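Local coordinates for glycosyl transferase family 9 (Veillonella parvula, PDB 3TOV), which probably transfers a sugar, such as heptose, from a nucleotide-activated donor to an acceptor as a GT-B glycosyltransferase, at residues Y8-V13 and K89-I94; S39-V44 and N58-I63; A111-G116 and F125-T130. All blocks are in the same frame, centred on the assembly; numbering follows the deposited sequence.

Contact 1: Y8-V13 and K89-I94; sequences YKRIVV and KTDIVI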
loop_
_atom_site.group_PDB
_atom_site.type_symbol
_atom_site.label_atom_id
_atom_site.label_comp_id
_atom_site.label_asym_id
_atom_site.label_seq_id
_atom_site.Cartn_x
_atom_site.Cartn_y
_atom_site.Cartn_z
ATOM N N TYR A 8 -23.443 2.938 -16.465
ATOM C CA TYR A 8 -24.767 2.317 -16.388
ATOM C C TYR A 8 -24.738 0.783 -16.349
ATOM O O TYR A 8 -25.678 0.127 -16.785
ATOM C CB TYR A 8 -25.676 2.818 -17.526
ATOM C CG TYR A 8 -26.259 4.185 -17.257
ATOM C CD1 TYR A 8 -27.171 4.378 -16.227
ATOM C CD2 TYR A 8 -25.894 5.284 -18.019
ATOM C CE1 TYR A 8 -27.708 5.634 -15.956
ATOM C CE2 TYR A 8 -26.428 6.552 -17.761
ATOM C CZ TYR A 8 -27.339 6.720 -16.726
ATOM O OH TYR A 8 -27.880 7.967 -16.456
ATOM N N LYS A 9 -23.665 0.216 -15.809
ATOM C CA LYS A 9 -23.513 -1.237 -15.783
ATOM C C LYS A 9 -23.206 -1.768 -14.373
ATOM O O LYS A 9 -22.689 -1.043 -13.525
ATOM C CB LYS A 9 -22.401 -1.674 -16.755
ATOM C CG LYS A 9 -22.484 -1.099 -18.159
ATOM C CD LYS A 9 -23.805 -1.442 -18.807
ATOM C CE LYS A 9 -23.644 -1.674 -20.298
ATOM N NZ LYS A 9 -22.638 -2.749 -20.543
ATOM N N ARG A 10 -23.529 -3.034 -14.131
ATOM C CA ARG A 10 -23.102 -3.703 -12.910
ATOM C C ARG A 10 -21.768 -4.357 -13.173
ATOM O O ARG A 10 -21.644 -5.177 -14.081
ATOM C CB ARG A 10 -24.101 -4.770 -12.476
ATOM C CG ARG A 10 -25.415 -4.213 -11.984
ATOM C CD ARG A 10 -26.251 -5.274 -11.287
ATOM N NE ARG A 10 -26.508 -4.905 -9.898
ATOM C CZ ARG A 10 -25.925 -5.482 -8.853
ATOM N NH1 ARG A 10 -25.058 -6.473 -9.043
ATOM N NH2 ARG A 10 -26.217 -5.068 -7.624
ATOM N N ILE A 11 -20.776 -4.009 -12.363
ATOM C CA ILE A 11 -19.410 -4.432 -12.622
ATOM C C ILE A 11 -18.769 -5.088 -11.407
ATOM O O ILE A 11 -18.936 -4.627 -10.279
ATOM C CB ILE A 11 -18.559 -3.229 -13.037
ATOM C CG1 ILE A 11 -19.254 -2.451 -14.150
ATOM C CG2 ILE A 11 -17.198 -3.671 -13.499
ATOM C CD1 ILE A 11 -18.700 -1.068 -14.337
ATOM N N VAL A 12 -18.037 -6.171 -11.633
ATOM C CA VAL A 12 -17.258 -6.768 -10.558
ATOM C C VAL A 12 -15.742 -6.655 -10.796
ATOM O O VAL A 12 -15.245 -6.877 -11.901
ATOM C CB VAL A 12 -17.653 -8.232 -10.312
ATOM C CG1 VAL A 12 -16.659 -8.905 -9.384
ATOM C CG2 VAL A 12 -19.026 -8.290 -9.722
ATOM N N VAL A 13 -15.013 -6.293 -9.748
ATOM C CA VAL A 13 -13.564 -6.254 -9.819
ATOM C C VAL A 13 -13.012 -7.326 -8.893
ATOM O O VAL A 13 -13.392 -7.416 -7.733
ATOM C CB VAL A 13 -13.018 -4.870 -9.430
ATOM C CG1 VAL A 13 -11.495 -4.788 -9.641
ATOM C CG2 VAL A 13 -13.727 -3.808 -10.239
ATOM N N LYS A 89 -27.598 -9.160 -12.117
ATOM C CA LYS A 89 -26.963 -9.662 -13.336
ATOM C C LYS A 89 -25.760 -8.820 -13.752
ATOM O O LYS A 89 -25.880 -7.831 -14.482
ATOM C CB LYS A 89 -27.968 -9.838 -14.491
ATOM C CG LYS A 89 -29.087 -8.805 -14.576
ATOM C CD LYS A 89 -30.138 -9.241 -15.610
ATOM C CE LYS A 89 -31.405 -8.368 -15.608
ATOM N NZ LYS A 89 -31.187 -6.978 -16.118
ATOM N N THR A 90 -24.601 -9.239 -13.264
ATOM C CA THR A 90 -23.325 -8.600 -13.561
ATOM C C THR A 90 -23.036 -8.476 -15.064
ATOM O O THR A 90 -23.019 -9.467 -15.784
ATOM C CB THR A 90 -22.186 -9.389 -12.892
ATOM O OG1 THR A 90 -22.350 -9.351 -11.464
ATOM C CG2 THR A 90 -20.846 -8.809 -13.286
ATOM N N ASP A 91 -22.797 -7.252 -15.524
ATOM C CA ASP A 91 -22.615 -6.977 -16.954
ATOM C C ASP A 91 -21.181 -7.240 -17.409
ATOM O O ASP A 91 -20.943 -7.959 -18.388
ATOM C CB ASP A 91 -22.986 -5.522 -17.258
ATOM C CG ASP A 91 -24.420 -5.196 -16.884
ATOM O OD1 ASP A 91 -25.309 -6.020 -17.197
ATOM O OD2 ASP A 91 -24.658 -4.127 -16.271
ATOM N N ILE A 92 -20.241 -6.644 -16.679
ATOM C CA ILE A 92 -18.817 -6.744 -16.952
ATOM C C ILE A 92 -18.048 -7.236 -15.736
ATOM O O ILE A 92 -18.213 -6.712 -14.631
ATOM C CB ILE A 92 -18.236 -5.360 -17.263
ATOM C CG1 ILE A 92 -18.900 -4.754 -18.496
ATOM C CG2 ILE A 92 -16.722 -5.430 -17.429
ATOM C CD1 ILE A 92 -18.970 -3.252 -18.440
ATOM N N VAL A 93 -17.191 -8.230 -15.942
ATOM C CA VAL A 93 -16.199 -8.589 -14.934
ATOM C C VAL A 93 -14.769 -8.243 -15.385
ATOM O O VAL A 93 -14.348 -8.586 -16.489
ATOM C CB VAL A 93 -16.290 -10.071 -14.543
ATOM C CG1 VAL A 93 -14.919 -10.594 -14.109
ATOM C CG2 VAL A 93 -17.322 -10.254 -13.443
ATOM N N ILE A 94 -14.038 -7.555 -14.515
ATOM C CA ILE A 94 -12.664 -7.159 -14.775
ATOM C C ILE A 94 -11.728 -7.882 -13.812
ATOM O O ILE A 94 -11.810 -7.673 -12.609
ATOM C CB ILE A 94 -12.501 -5.651 -14.544
ATOM C CG1 ILE A 94 -13.567 -4.887 -15.320
ATOM C CG2 ILE A 94 -11.102 -5.197 -14.914
ATOM C CD1 ILE A 94 -13.322 -3.412 -15.423
#
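Strands 10-13 and 92-94 run parallel, their axes 4.9 Å apart at closest approach and 18° askew, with Ile-11 facing Ile-92, Val-12 facing Val-93 and Val-13 facing Ile-94. Two backbone bonds zip the central part: Val-12 N reaches Ile-92 O at 3.1 Å, and Ile-94 N meets Val-12 O at 3.0 Å, nearly along the C=O axis. Where the pairing begins, Arg-10 O accepts two donors, Asp-91 N at 2.8 Å and Ile-92 N, both in the carbonyl plane. The side chain of Asp-91 completes this grip. Its CG lies anti to the carbonyl carbon, beside its own N, so that OD2 takes the N-H of Arg-10 at 2.7 Å, from above the carboxylate plane. Arg-10 is thus held through both its N-H and its C=O. An alanine in place of Asp-91 would remove the carboxylate that accepts the Arg-10 N-H and would probably loosen the start of the pairing. Lys-9 crosses Asp-91 at about a right angle, CB packing 3.4 Å from OD2; its NZ stays 4.9 Å away, near enough that its charge might still stabilise the carboxylate. Farther along, Ile-11 CG2 rests between Ile-92 CB and Ile-94 CG1, whereas on the other face Val-93 CG2 meets Val-12 CB at 3.7 Å. In this central pair of the Rossmann-like sheet of the GT-B N-terminal domain, helix 70-87 covers the valine face through Ile-84, which touches Val-12 and Thr-90, while strands 40-46 and 113-116 flank the pair by bonding to Ile-11 and Val-93.

Contact 2: S39-V44 and N58-I63; sequences SHITYV and NIDELI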
loop_
_atom_site.group_PDB
_atom_site.type_symbol
_atom_site.label_atom_id
_atom_site.label_comp_id
_atom_site.label_asym_id
_atom_site.label_seq_id
_atom_site.Cartn_x
_atom_site.Cartn_y
_atom_site.Cartn_z
ATOM N N SER A 39 -22.692 3.445 -13.001
ATOM C CA SER A 39 -22.493 2.009 -12.897
ATOM C C SER A 39 -22.554 1.547 -11.447
ATOM O O SER A 39 -22.174 2.274 -10.535
ATOM C CB SER A 39 -21.144 1.625 -13.497
ATOM O OG SER A 39 -20.966 2.242 -14.758
ATOM N N HIS A 40 -23.052 0.338 -11.240
ATOM C CA HIS A 40 -22.948 -0.290 -9.938
ATOM C C HIS A 40 -21.672 -1.122 -9.875
ATOM O O HIS A 40 -21.461 -2.042 -10.676
ATOM C CB HIS A 40 -24.158 -1.171 -9.636
ATOM C CG HIS A 40 -24.031 -1.924 -8.349
ATOM N ND1 HIS A 40 -23.261 -3.063 -8.230
ATOM C CD2 HIS A 40 -24.546 -1.682 -7.121
ATOM C CE1 HIS A 40 -23.318 -3.494 -6.984
ATOM N NE2 HIS A 40 -24.093 -2.676 -6.293
ATOM N N ILE A 41 -20.821 -0.802 -8.914
ATOM C CA ILE A 41 -19.504 -1.407 -8.872
ATOM C C ILE A 41 -19.332 -2.204 -7.605
ATOM O O ILE A 41 -19.688 -1.737 -6.528
ATOM C CB ILE A 41 -18.403 -0.342 -8.938
ATOM C CG1 ILE A 41 -18.457 0.389 -10.285
ATOM C CG2 ILE A 41 -17.061 -0.992 -8.729
ATOM C CD1 ILE A 41 -17.625 1.661 -10.365
ATOM N N THR A 42 -18.785 -3.408 -7.731
ATOM C CA THR A 42 -18.515 -4.223 -6.557
ATOM C C THR A 42 -17.094 -4.803 -6.575
ATOM O O THR A 42 -16.622 -5.282 -7.611
ATOM C CB THR A 42 -19.606 -5.310 -6.339
ATOM O OG1 THR A 42 -18.991 -6.589 -6.176
ATOM C CG2 THR A 42 -20.582 -5.355 -7.516
ATOM N N TYR A 43 -16.425 -4.727 -5.418
ATOM C CA TYR A 43 -15.034 -5.158 -5.235
ATOM C C TYR A 43 -14.934 -6.459 -4.456
ATOM O O TYR A 43 -15.734 -6.722 -3.569
ATOM C CB TYR A 43 -14.283 -4.107 -4.439
ATOM C CG TYR A 43 -12.767 -4.131 -4.588
ATOM C CD1 TYR A 43 -12.128 -3.189 -5.376
ATOM C CD2 TYR A 43 -11.979 -5.065 -3.916
ATOM C CE1 TYR A 43 -10.763 -3.173 -5.514
ATOM C CE2 TYR A 43 -10.602 -5.061 -4.051
ATOM C CZ TYR A 43 -10.000 -4.102 -4.858
ATOM O OH TYR A 43 -8.633 -4.043 -5.031
ATOM N N VAL A 44 -13.916 -7.249 -4.762
ATOM C CA VAL A 44 -13.712 -8.522 -4.094
ATOM C C VAL A 44 -12.258 -8.704 -3.623
ATOM O O VAL A 44 -11.388 -9.054 -4.426
ATOM C CB VAL A 44 -14.100 -9.664 -5.030
ATOM C CG1 VAL A 44 -14.058 -10.995 -4.302
ATOM C CG2 VAL A 44 -15.490 -9.408 -5.606
ATOM N N ASN A 58 -15.722 5.172 -4.020
ATOM C CA ASN A 58 -15.882 4.686 -5.378
ATOM C C ASN A 58 -16.658 3.367 -5.514
ATOM O O ASN A 58 -17.160 3.032 -6.596
ATOM C CB ASN A 58 -14.515 4.602 -6.057
ATOM C CG ASN A 58 -13.829 5.952 -6.135
ATOM O OD1 ASN A 58 -14.126 6.758 -7.017
ATOM N ND2 ASN A 58 -12.911 6.210 -5.209
ATOM N N ILE A 59 -16.780 2.631 -4.414
ATOM C CA ILE A 59 -17.437 1.326 -4.453
ATOM C C ILE A 59 -18.857 1.311 -3.867
ATOM O O ILE A 59 -19.210 2.146 -3.028
ATOM C CB ILE A 59 -16.562 0.274 -3.788
ATOM C CG1 ILE A 59 -15.259 0.170 -4.560
ATOM C CG2 ILE A 59 -17.250 -1.074 -3.783
ATOM C CD1 ILE A 59 -14.333 -0.850 -4.004
ATOM N N ASP A 60 -19.669 0.371 -4.340
ATOM C CA ASP A 60 -21.051 0.234 -3.892
ATOM C C ASP A 60 -21.155 -0.965 -2.981
ATOM O O ASP A 60 -22.018 -1.020 -2.106
ATOM C CB ASP A 60 -21.990 -0.015 -5.076
ATOM C CG ASP A 60 -21.997 1.114 -6.069
ATOM O OD1 ASP A 60 -22.271 2.263 -5.663
ATOM O OD2 ASP A 60 -21.725 0.843 -7.257
ATOM N N GLU A 61 -20.284 -1.938 -3.213
ATOM C CA GLU A 61 -20.427 -3.241 -2.599
ATOM C C GLU A 61 -19.079 -3.930 -2.574
ATOM O O GLU A 61 -18.429 -4.080 -3.606
ATOM C CB GLU A 61 -21.431 -4.087 -3.386
ATOM C CG GLU A 61 -22.253 -5.042 -2.534
ATOM C CD GLU A 61 -23.673 -4.536 -2.281
ATOM O OE1 GLU A 61 -23.989 -4.185 -1.123
ATOM O OE2 GLU A 61 -24.480 -4.498 -3.238
ATOM N N LEU A 62 -18.682 -4.351 -1.377
ATOM C CA LEU A 62 -17.414 -5.022 -1.129
ATOM C C LEU A 62 -17.670 -6.404 -0.531
ATOM O O LEU A 62 -18.359 -6.535 0.489
ATOM C CB LEU A 62 -16.585 -4.178 -0.159
ATOM C CG LEU A 62 -15.334 -4.765 0.489
ATOM C CD1 LEU A 62 -14.395 -5.186 -0.582
ATOM C CD2 LEU A 62 -14.694 -3.734 1.375
ATOM N N ILE A 63 -17.127 -7.436 -1.168
ATOM C CA ILE A 63 -17.336 -8.812 -0.720
ATOM C C ILE A 63 -15.992 -9.519 -0.549
ATOM O O ILE A 63 -15.160 -9.500 -1.463
ATOM C CB ILE A 63 -18.268 -9.613 -1.687
ATOM C CG1 ILE A 63 -17.501 -10.691 -2.436
ATOM C CG2 ILE A 63 -19.004 -8.694 -2.681
ATOM C CD1 ILE A 63 -18.390 -11.472 -3.364
HETATM O O HOH W 1 -24.194 3.103 -8.288
#
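Residues 40-44 and 61-63 form parallel strands, 4.6 Å apart at closest approach, in which one end is packed with hydrocarbon and the other is polar and more open. At the packed end, Tyr-43 N donates to Glu-61 O at 2.8 Å and Ile-63 N to Tyr-43 O at 2.9 Å, both nearly along the C=O axes. The Tyr-43 side chain, CG anti to the backbone N, lies side by side with Leu-62. Ile-59 crosses it obliquely, its CD1 resting 3.3 Å from Tyr-43 CB and also against ring atom CD1. The phenol leads away from segment 58-63, its OH bonds to Thr-25 OG1, and Leu-29 of helix 26-35 and Met-53 close over the group. On the opposite sheet face, Val-44 CG1 meets Ile-63 CG1 at 3.9 Å, under helix 70-87.

The polar end turns on Asp-60, an exposed residue. Its OD2 accepts Ile-41 N through the anti lone pair, close to straight (N-H...O 170°), while its own N-H returns to Ile-41 O at 3.0 Å; OD2 also makes a salt bridge with Arg-33, which would probably favour its ionised form. Over one face of the His-40 ring sits Asp-60 CB, a CH-pi contact 3.9 Å from the centroid, and near the ring's edge Glu-61 OE2 lies 3.6 Å from NE2. A water lies between Ser-39 O and Asp-60 OD1, its bond to the latter weak at best. Such a parallel pair at the margin of an alpha/beta sheet belongs to the Rossmann-like N-terminal domain of the GT-B fold, strand 61-65 being its outermost strand on this side.

Contact 3: A111-G116 and F125-T130; sequences APITTG and FMTKYT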
loop_
_atom_site.group_PDB
_atom_site.type_symbol
_atom_site.label_atom_id
_atom_site.label_comp_id
_atom_site.label_asym_id
_atom_site.label_seq_id
_atom_site.Cartn_x
_atom_site.Cartn_y
_atom_site.Cartn_z
ATOM N N ALA A 111 -19.972 -13.666 -16.335
ATOM C CA ALA A 111 -20.657 -12.484 -16.845
ATOM C C ALA A 111 -20.576 -12.426 -18.364
ATOM O O ALA A 111 -19.609 -12.911 -18.965
ATOM C CB ALA A 111 -20.098 -11.211 -16.218
ATOM N N PRO A 112 -21.595 -11.825 -18.990
ATOM C CA PRO A 112 -21.687 -11.622 -20.433
ATOM C C PRO A 112 -20.328 -11.271 -21.012
ATOM O O PRO A 112 -19.974 -11.682 -22.119
ATOM C CB PRO A 112 -22.600 -10.406 -20.537
ATOM C CG PRO A 112 -23.500 -10.538 -19.385
ATOM C CD PRO A 112 -22.682 -11.139 -18.275
ATOM N N ILE A 113 -19.563 -10.498 -20.258
ATOM C CA ILE A 113 -18.250 -10.126 -20.724
ATOM C C ILE A 113 -17.231 -10.039 -19.596
ATOM O O ILE A 113 -17.411 -9.301 -18.630
ATOM C CB ILE A 113 -18.311 -8.829 -21.549
ATOM C CG1 ILE A 113 -17.091 -7.963 -21.298
ATOM C CG2 ILE A 113 -19.551 -8.026 -21.205
ATOM C CD1 ILE A 113 -17.363 -6.568 -21.686
ATOM N N THR A 114 -16.177 -10.839 -19.731
ATOM C CA THR A 114 -15.040 -10.810 -18.822
ATOM C C THR A 114 -13.854 -10.153 -19.508
ATOM O O THR A 114 -13.568 -10.408 -20.688
ATOM C CB THR A 114 -14.604 -12.224 -18.374
ATOM O OG1 THR A 114 -15.723 -12.933 -17.824
ATOM C CG2 THR A 114 -13.512 -12.130 -17.334
ATOM N N THR A 115 -13.168 -9.302 -18.758
ATOM C CA THR A 115 -11.973 -8.651 -19.259
ATOM C C THR A 115 -10.924 -8.480 -18.139
ATOM O O THR A 115 -10.985 -9.142 -17.098
ATOM C CB THR A 115 -12.314 -7.342 -20.052
ATOM O OG1 THR A 115 -11.168 -6.901 -20.786
ATOM C CG2 THR A 115 -12.806 -6.234 -19.147
ATOM N N GLY A 116 -9.938 -7.624 -18.366
ATOM C CA GLY A 116 -8.787 -7.575 -17.490
ATOM C C GLY A 116 -7.794 -8.634 -17.924
ATOM O O GLY A 116 -7.763 -9.055 -19.071
ATOM N N PHE A 125 -11.932 -18.040 -22.669
ATOM C CA PHE A 125 -13.321 -17.677 -22.376
ATOM C C PHE A 125 -13.565 -16.177 -22.183
ATOM O O PHE A 125 -14.694 -15.749 -21.932
ATOM C CB PHE A 125 -13.794 -18.406 -21.118
ATOM C CG PHE A 125 -13.297 -19.814 -21.015
ATOM C CD1 PHE A 125 -14.065 -20.867 -21.476
ATOM C CD2 PHE A 125 -12.057 -20.084 -20.461
ATOM C CE1 PHE A 125 -13.607 -22.162 -21.383
ATOM C CE2 PHE A 125 -11.592 -21.375 -20.369
ATOM C CZ PHE A 125 -12.365 -22.416 -20.828
HETATM N N MSE A 126 -12.519 -15.372 -22.281
HETATM C CA MSE A 126 -12.679 -13.948 -22.058
HETATM C C MSE A 126 -13.233 -13.197 -23.268
HETATM O O MSE A 126 -13.287 -13.730 -24.378
HETATM C CB MSE A 126 -11.359 -13.366 -21.648
HETATM C CG MSE A 126 -10.930 -13.810 -20.300
HETATM SE SE MSE A 126 -9.525 -12.619 -19.706
HETATM C CE MSE A 126 -8.085 -13.388 -20.760
ATOM N N THR A 127 -13.657 -11.958 -23.045
ATOM C CA THR A 127 -14.161 -11.132 -24.135
ATOM C C THR A 127 -13.001 -10.336 -24.722
ATOM O O THR A 127 -12.765 -10.339 -25.938
ATOM C CB THR A 127 -15.227 -10.142 -23.643
ATOM O OG1 THR A 127 -16.195 -10.833 -22.852
ATOM C CG2 THR A 127 -15.923 -9.482 -24.818
ATOM N N LYS A 128 -12.285 -9.651 -23.834
ATOM C CA LYS A 128 -11.113 -8.878 -24.197
ATOM C C LYS A 128 -10.031 -9.078 -23.142
ATOM O O LYS A 128 -10.191 -8.693 -21.984
ATOM C CB LYS A 128 -11.468 -7.399 -24.324
ATOM C CG LYS A 128 -10.303 -6.531 -24.781
ATOM C CD LYS A 128 -10.737 -5.122 -25.167
ATOM C CE LYS A 128 -9.698 -4.455 -26.063
ATOM N NZ LYS A 128 -9.661 -5.085 -27.422
ATOM N N TYR A 129 -8.934 -9.698 -23.550
ATOM C CA TYR A 129 -7.814 -9.924 -22.653
ATOM C C TYR A 129 -6.870 -8.736 -22.670
ATOM O O TYR A 129 -6.023 -8.632 -23.543
ATOM C CB TYR A 129 -7.067 -11.190 -23.064
ATOM C CG TYR A 129 -5.693 -11.350 -22.453
ATOM C CD1 TYR A 129 -5.536 -11.585 -21.093
ATOM C CD2 TYR A 129 -4.554 -11.292 -23.242
ATOM C CE1 TYR A 129 -4.282 -11.748 -20.531
ATOM C CE2 TYR A 129 -3.295 -11.454 -22.693
ATOM C CZ TYR A 129 -3.161 -11.679 -21.335
ATOM O OH TYR A 129 -1.906 -11.840 -20.778
ATOM N N THR A 130 -7.024 -7.835 -21.709
ATOM C CA THR A 130 -6.102 -6.715 -21.578
ATOM C C THR A 130 -4.895 -7.078 -20.721
ATOM O O THR A 130 -5.013 -7.184 -19.510
ATOM C CB THR A 130 -6.787 -5.511 -20.934
ATOM O OG1 THR A 130 -7.075 -5.803 -19.558
ATOM C CG2 THR A 130 -8.070 -5.185 -21.671
#
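Thr-114 O is the first polar anchor, accepting Thr-127 N at 2.8 Å in the carbonyl plane and, weakly, Lys-128 N. Thr-127 replies from its side chain: with OG1 anti to the carbonyl carbon and beside its own N, the hydroxyl comes 3.1 Å from Thr-114 N in a weak, bent bond (124° at the hydrogen). The Thr-127 side chain crosses that of Ile-113 at about a right angle, with Thr-127 CB 3.7 Å from Ile-113 CG1. Next along, Thr-115 places OG1 anti to its backbone N and donates a hydrogen bond to Lys-128 O; the modelled 2.4 Å separation is very short, and at this resolution only the bond itself should be read from it. Side chain therefore meets main chain here, with the bond set on a carbonyl lone pair. Gly-116 O then takes Thr-130 N at 3.0 Å, again weakly. The backbone of Gly-116 (phi 84°, psi -155°) would jam a CB against the preceding carbonyl, a geometry that calls for glycine. Beside it, the selenium of selenomethionine Met-126 lies 4.0 Å from Gly-116 O.

Farther out, the strand 113-116 side is positioned by strand 92-95, through backbone bonds of Ile-113 and Thr-115 with Val-93, and the other side by helix 139-149, where Val-146 and Gln-149 touch Thr-130. Tyr-129 comes near a sulfate, probably from the crystallisation liquor. A short, weakly bonded sixth strand at 128-129 thus borders the parallel sheet, as one edge of the sheet in the Rossmann-like N-terminal domain of a GT-B glycosyltransferase.

All three contacts pair strands of one parallel sheet, ordered 61-65, 40-46, 10-14, 92-95, 113-116, 128-129. Contact 1 is its middle and the most buried, tied by backbone bonds to both others. Contacts 2 and 3 reach the two edges, their centres about 18 Å apart and not touching. Contact 2 mixes a buried apolar part with a polar, exposed end; contact 3, with Thr-127 and Lys-128 exposed, is the most superficial. Each begins alike, with a side-chain oxygen accepting a backbone N-H of the facing strand: carboxylates in contacts 1 and 2, a weakly bound threonine hydroxyl in contact 3. Beyond this start, contacts 1 and 2 bury aliphatic groups on both faces, whereas contact 3 relies more on hydroxyls and buries least surface.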